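Local coordinates for hypothetical protein MG376 homolog (Mycoplasma pneumoniae, PDB 2HQL) that binds single-stranded DNA, probably through its OB fold, although its precise role in the mycoplasma cell remains uncharacterised, at residues V49-G54 against K88-I93; S71-L76 against E92-F97. All blocks are in the same frame, centred on the assembly; numbering follows the deposited sequence.

Contact 1 (V49-G54 against K88-I93)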
loop_
_atom_site.group_PDB
_atom_site.type_symbol
_atom_site.label_atom_id
_atom_site.label_comp_id
_atom_site.label_asym_id
_atom_site.label_seq_id
_atom_site.Cartn_x
_atom_site.Cartn_y
_atom_site.Cartn_z
ATOM N N VAL A 49 -2.013 -2.168 -8.461
ATOM C CA VAL A 49 -2.924 -1.447 -9.327
ATOM C C VAL A 49 -2.912 -0.005 -8.866
ATOM O O VAL A 49 -3.130 0.291 -7.700
ATOM C CB VAL A 49 -4.359 -1.994 -9.248
ATOM C CG1 VAL A 49 -5.271 -1.171 -10.134
ATOM C CG2 VAL A 49 -4.390 -3.450 -9.668
ATOM N N ILE A 50 -2.626 0.891 -9.795
ATOM C CA ILE A 50 -2.578 2.306 -9.493
ATOM C C ILE A 50 -3.555 3.006 -10.426
ATOM O O ILE A 50 -3.952 2.445 -11.447
ATOM C CB ILE A 50 -1.148 2.856 -9.708
ATOM C CG1 ILE A 50 -0.722 2.676 -11.166
ATOM C CG2 ILE A 50 -0.163 2.099 -8.824
ATOM C CD1 ILE A 50 0.606 3.318 -11.487
ATOM N N TYR A 51 -3.968 4.217 -10.067
ATOM C CA TYR A 51 -4.890 4.968 -10.918
ATOM C C TYR A 51 -4.692 6.464 -10.754
ATOM O O TYR A 51 -3.919 6.898 -9.905
ATOM C CB TYR A 51 -6.358 4.620 -10.621
ATOM C CG TYR A 51 -6.875 5.063 -9.270
ATOM C CD1 TYR A 51 -6.742 4.243 -8.149
ATOM C CD2 TYR A 51 -7.499 6.300 -9.111
ATOM C CE1 TYR A 51 -7.223 4.646 -6.895
ATOM C CE2 TYR A 51 -7.983 6.716 -7.860
ATOM C CZ TYR A 51 -7.838 5.880 -6.758
ATOM O OH TYR A 51 -8.299 6.276 -5.522
ATOM N N ALA A 52 -5.392 7.238 -11.582
ATOM C CA ALA A 52 -5.324 8.694 -11.546
ATOM C C ALA A 52 -6.594 9.294 -12.137
ATOM O O ALA A 52 -7.278 8.668 -12.944
ATOM C CB ALA A 52 -4.112 9.180 -12.319
ATOM N N ASN A 53 -6.899 10.516 -11.722
ATOM C CA ASN A 53 -8.076 11.233 -12.194
ATOM C C ASN A 53 -7.696 12.563 -12.854
ATOM O O ASN A 53 -6.546 13.004 -12.761
ATOM C CB ASN A 53 -9.015 11.498 -11.021
ATOM C CG ASN A 53 -9.714 10.252 -10.549
ATOM O OD1 ASN A 53 -10.713 9.830 -11.132
ATOM N ND2 ASN A 53 -9.189 9.645 -9.499
ATOM N N GLY A 54 -8.668 13.171 -13.530
ATOM C CA GLY A 54 -8.474 14.454 -14.185
ATOM C C GLY A 54 -7.317 14.586 -15.154
ATOM O O GLY A 54 -7.104 13.728 -16.007
ATOM N N LYS A 88 -9.431 -5.158 -1.256
ATOM C CA LYS A 88 -8.350 -5.039 -2.225
ATOM C C LYS A 88 -7.668 -3.681 -2.110
ATOM O O LYS A 88 -8.287 -2.714 -1.691
ATOM C CB LYS A 88 -8.906 -5.247 -3.645
ATOM C CG LYS A 88 -9.612 -6.591 -3.862
ATOM C CD LYS A 88 -8.611 -7.718 -4.007
ATOM C CE LYS A 88 -9.251 -9.105 -3.842
ATOM N NZ LYS A 88 -8.226 -10.204 -3.793
ATOM N N THR A 89 -6.390 -3.619 -2.473
ATOM C CA THR A 89 -5.614 -2.378 -2.412
ATOM C C THR A 89 -5.301 -1.722 -3.772
ATOM O O THR A 89 -4.964 -2.400 -4.750
ATOM C CB THR A 89 -4.286 -2.626 -1.685
ATOM O OG1 THR A 89 -4.553 -2.894 -0.308
ATOM C CG2 THR A 89 -3.370 -1.431 -1.792
ATOM N N THR A 90 -5.421 -0.398 -3.818
ATOM C CA THR A 90 -5.116 0.387 -5.021
ATOM C C THR A 90 -4.394 1.654 -4.578
ATOM O O THR A 90 -4.591 2.122 -3.457
ATOM C CB THR A 90 -6.390 0.835 -5.802
ATOM O OG1 THR A 90 -7.204 1.671 -4.968
ATOM C CG2 THR A 90 -7.196 -0.362 -6.254
ATOM N N ILE A 91 -3.554 2.207 -5.444
ATOM C CA ILE A 91 -2.853 3.432 -5.094
ATOM C C ILE A 91 -3.342 4.598 -5.925
ATOM O O ILE A 91 -3.247 4.576 -7.144
ATOM C CB ILE A 91 -1.323 3.348 -5.305
ATOM C CG1 ILE A 91 -0.745 2.118 -4.585
ATOM C CG2 ILE A 91 -0.662 4.631 -4.780
ATOM C CD1 ILE A 91 -0.882 0.826 -5.371
ATOM N N GLU A 92 -3.864 5.613 -5.236
ATOM C CA GLU A 92 -4.353 6.835 -5.857
ATOM C C GLU A 92 -3.131 7.699 -6.144
ATOM O O GLU A 92 -2.503 8.233 -5.231
ATOM C CB GLU A 92 -5.284 7.570 -4.896
ATOM C CG GLU A 92 -6.009 8.742 -5.520
ATOM C CD GLU A 92 -6.720 9.566 -4.490
ATOM O OE1 GLU A 92 -7.002 9.010 -3.412
ATOM O OE2 GLU A 92 -7.004 10.755 -4.753
ATOM N N ILE A 93 -2.793 7.827 -7.416
ATOM C CA ILE A 93 -1.635 8.607 -7.813
ATOM C C ILE A 93 -1.781 10.092 -7.507
ATOM O O ILE A 93 -2.794 10.714 -7.835
ATOM C CB ILE A 93 -1.346 8.400 -9.316
ATOM C CG1 ILE A 93 -0.904 6.947 -9.554
ATOM C CG2 ILE A 93 -0.317 9.419 -9.808
ATOM C CD1 ILE A 93 -0.838 6.555 -11.008
HETATM O O HOH W 1 -2.661 -2.959 -5.705
HETATM O O HOH W 2 -4.848 11.227 -9.303
#

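Contact 2 (S71-L76 against E92-F97)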
loop_
_atom_site.group_PDB
_atom_site.type_symbol
_atom_site.label_atom_id
_atom_site.label_comp_id
_atom_site.label_asym_id
_atom_site.label_seq_id
_atom_site.Cartn_x
_atom_site.Cartn_y
_atom_site.Cartn_z
ATOM N N SER A 71 7.444 5.631 -11.781
ATOM C CA SER A 71 7.628 5.819 -10.341
ATOM C C SER A 71 6.622 6.870 -9.945
ATOM O O SER A 71 6.410 7.814 -10.694
ATOM C CB SER A 71 9.035 6.345 -10.021
ATOM O OG SER A 71 10.041 5.471 -10.504
ATOM N N ILE A 72 6.003 6.726 -8.779
ATOM C CA ILE A 72 5.022 7.716 -8.340
ATOM C C ILE A 72 5.041 7.978 -6.841
ATOM O O ILE A 72 5.809 7.382 -6.083
ATOM C CB ILE A 72 3.552 7.284 -8.669
ATOM C CG1 ILE A 72 3.212 5.994 -7.907
ATOM C CG2 ILE A 72 3.351 7.103 -10.177
ATOM C CD1 ILE A 72 1.725 5.733 -7.778
ATOM N N GLU A 73 4.165 8.899 -6.446
ATOM C CA GLU A 73 3.918 9.248 -5.056
ATOM C C GLU A 73 2.399 9.104 -5.010
ATOM O O GLU A 73 1.701 9.632 -5.871
ATOM C CB GLU A 73 4.311 10.691 -4.754
ATOM C CG GLU A 73 4.432 10.973 -3.258
ATOM C CD GLU A 73 3.308 11.822 -2.696
ATOM O OE1 GLU A 73 3.124 12.942 -3.214
ATOM O OE2 GLU A 73 2.621 11.383 -1.737
ATOM N N GLY A 74 1.870 8.379 -4.039
ATOM C CA GLY A 74 0.430 8.229 -4.015
ATOM C C GLY A 74 -0.145 7.973 -2.650
ATOM O O GLY A 74 0.560 8.030 -1.638
ATOM N N ILE A 75 -1.439 7.677 -2.632
ATOM C CA ILE A 75 -2.162 7.416 -1.395
ATOM C C ILE A 75 -2.764 6.010 -1.440
ATOM O O ILE A 75 -3.496 5.655 -2.364
ATOM C CB ILE A 75 -3.276 8.465 -1.207
ATOM C CG1 ILE A 75 -2.703 9.871 -1.424
ATOM C CG2 ILE A 75 -3.836 8.384 0.176
ATOM C CD1 ILE A 75 -3.742 10.981 -1.397
ATOM N N LEU A 76 -2.449 5.203 -0.439
ATOM C CA LEU A 76 -2.966 3.844 -0.399
ATOM C C LEU A 76 -4.459 3.789 -0.045
ATOM O O LEU A 76 -4.875 4.229 1.030
ATOM C CB LEU A 76 -2.146 3.019 0.590
ATOM C CG LEU A 76 -2.152 1.506 0.383
ATOM C CD1 LEU A 76 -1.723 1.165 -1.037
ATOM C CD2 LEU A 76 -1.218 0.871 1.376
ATOM N N GLU A 92 -3.864 5.613 -5.236
ATOM C CA GLU A 92 -4.353 6.835 -5.857
ATOM C C GLU A 92 -3.131 7.699 -6.144
ATOM O O GLU A 92 -2.503 8.233 -5.231
ATOM C CB GLU A 92 -5.284 7.570 -4.896
ATOM C CG GLU A 92 -6.009 8.742 -5.520
ATOM C CD GLU A 92 -6.720 9.566 -4.490
ATOM O OE1 GLU A 92 -7.002 9.010 -3.412
ATOM O OE2 GLU A 92 -7.004 10.755 -4.753
ATOM N N ILE A 93 -2.793 7.827 -7.416
ATOM C CA ILE A 93 -1.635 8.607 -7.813
ATOM C C ILE A 93 -1.781 10.092 -7.507
ATOM O O ILE A 93 -2.794 10.714 -7.835
ATOM C CB ILE A 93 -1.346 8.400 -9.316
ATOM C CG1 ILE A 93 -0.904 6.947 -9.554
ATOM C CG2 ILE A 93 -0.317 9.419 -9.808
ATOM C CD1 ILE A 93 -0.838 6.555 -11.008
ATOM N N VAL A 94 -0.763 10.650 -6.858
ATOM C CA VAL A 94 -0.737 12.062 -6.508
ATOM C C VAL A 94 0.307 12.719 -7.384
ATOM O O VAL A 94 0.132 13.846 -7.846
ATOM C CB VAL A 94 -0.343 12.281 -5.021
ATOM C CG1 VAL A 94 0.040 13.726 -4.796
ATOM C CG2 VAL A 94 -1.505 11.919 -4.102
ATOM N N LYS A 95 1.390 11.998 -7.638
ATOM C CA LYS A 95 2.462 12.545 -8.445
ATOM C C LYS A 95 3.249 11.509 -9.259
ATOM O O LYS A 95 3.564 10.415 -8.783
ATOM C CB LYS A 95 3.404 13.323 -7.523
ATOM C CG LYS A 95 4.399 14.199 -8.242
ATOM C CD LYS A 95 5.161 15.082 -7.277
ATOM C CE LYS A 95 6.127 15.968 -8.027
ATOM N NZ LYS A 95 7.081 15.147 -8.826
ATOM N N ILE A 96 3.554 11.863 -10.503
ATOM C CA ILE A 96 4.330 10.998 -11.379
ATOM C C ILE A 96 5.710 11.617 -11.502
ATOM O O ILE A 96 5.843 12.832 -11.669
ATOM C CB ILE A 96 3.726 10.897 -12.794
ATOM C CG1 ILE A 96 2.331 10.275 -12.726
ATOM C CG2 ILE A 96 4.630 10.049 -13.680
ATOM C CD1 ILE A 96 1.677 10.130 -14.080
ATOM N N PHE A 97 6.741 10.787 -11.420
ATOM C CA PHE A 97 8.104 11.289 -11.516
ATOM C C PHE A 97 8.729 11.057 -12.894
ATOM O O PHE A 97 8.248 10.239 -13.690
ATOM C CB PHE A 97 8.979 10.631 -10.441
ATOM C CG PHE A 97 8.502 10.873 -9.025
ATOM C CD1 PHE A 97 8.511 12.157 -8.478
ATOM C CD2 PHE A 97 8.063 9.811 -8.233
ATOM C CE1 PHE A 97 8.096 12.380 -7.170
ATOM C CE2 PHE A 97 7.645 10.027 -6.917
ATOM C CZ PHE A 97 7.662 11.316 -6.386
HETATM O O HOH W 3 8.772 7.101 -13.946
#

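Contact 1 (V49-G54 against K88-I93)
Val49, Tyr51, Ile91 and Ile93 settle one another's backbone polar groups in a short run of parallel sheet. Ile91 N donates to Val49 O at 3.0 Å, Tyr51 N then donates to Ile91 O, and Ile93 N returns to Tyr51 O at 2.9 Å. The carbonyls of Val49 and Ile91 each receive a second, softer approach from a CA-H, Thr90 CA and Ile50 CA respectively. Where direct pairing stops, water takes over: one molecule accepts from Val49 N and donates to Thr89 O at 2.6 Å, and another accepts from Asn53 N at 3.3 Å and donates to Ile93 O. The backbones of Ile50 and Ala52, in between, turn the other way and hydrogen-bond to those of Val31 and Phe29 on strand 28-39. This is the parallel pairing of strands 42-53 and 86-96 in the OB-fold sheet, with helix 54-64 in the connection between them. Tyr51 CG sits between the backbone N and the carbonyl carbon (chi1 68°), and from there the ring reaches Glu92. Glu92 CA lies over one ring face, 3.9 Å from the centroid, in a CH-pi contact, while Thr90 OG1 approaches the rim at CE1 near the ring plane. Glu92 CB comes within 3.3 Å of Tyr51 OH, but its carboxylate is engaged elsewhere: OE1 forms a salt bridge with Arg77. On the other face of the sheet Ile50 CG2 packs on Ile91 CD1, and Ile50 CD1 lies 3.6 Å from Ile93 CD1 where the two side chains cross; Ile93 also packs on Leu56 and Leu60 of helix 54-64.

Contact 2 (S71-L76 against E92-F97)
The Phe97 ring lies slanted against the backbone of Ser71, Ile72 and Glu73. Its CE2 comes within 3.3 Å of Ile72 C, CD2 reaches back to Ser71 CB, and CZ touches Glu73 CB at 3.8 Å. The same residue is anchored through its amide, which donates to Ser71 O in a nearly straight bond, 170° at the hydrogen. A water between Ser71 N and Phe97 O adds a further link.

The antiparallel register slips by one residue further along, where Val94 and Lys95 both face Glu73 in a classic beta bulge. Glu73 O is thus gripped by two donors, Val94 N at 2.8 Å in the carbonyl plane and Lys95 N at 3.0 Å tilted from it, while Glu73 N donates to Lys95 O. Beyond the bulge Ile75 and Glu92 form a hydrogen-bonded pair with both backbone bonds made. The Glu73 side chain bends at chi2 and runs alongside Val94, OE1 touching CG1. Val94 CG2 fits against both CG1 and CD1 of Ile75, 3.6 Å from each.

On the opposite face Ile72 crosses Ile93 at about a right angle, and its CD1 presses to 3.4 Å from Ile93 CG1, a tight pair. Gly74, paired with Ile93, brings its CA to 3.2 Å from Glu92 O. In this hairpin of strands 69-81 and 86-96, strand 9-22 pairs with the other edge of 71-76, Ile72 and Gly74 bonding to Leu13 and Val11, while helix 54-64 covers Ile93 and Ile96 with Leu56.

In the fold
Strand 86-96 runs through both contacts, with strand 42-53 along one side and strand 69-81 along the other, as a worked example of one strand serving two different partners. Contact 1 is parallel and contact 2 antiparallel with a bulge; water bridges add to the direct backbone bonds in both. Both are partly buried, but contact 2 includes exposed residues, Val94 and Lys95, whereas none of those touching in contact 1 is exposed. Glu92 and Ile93 belong to both, with Ile93 on the isoleucine-rich inner face and Glu92 on the outer one. The two also meet directly, Thr89 CG2 and Ile91 CG1 packing on Leu76 CD1, close to the second subunit.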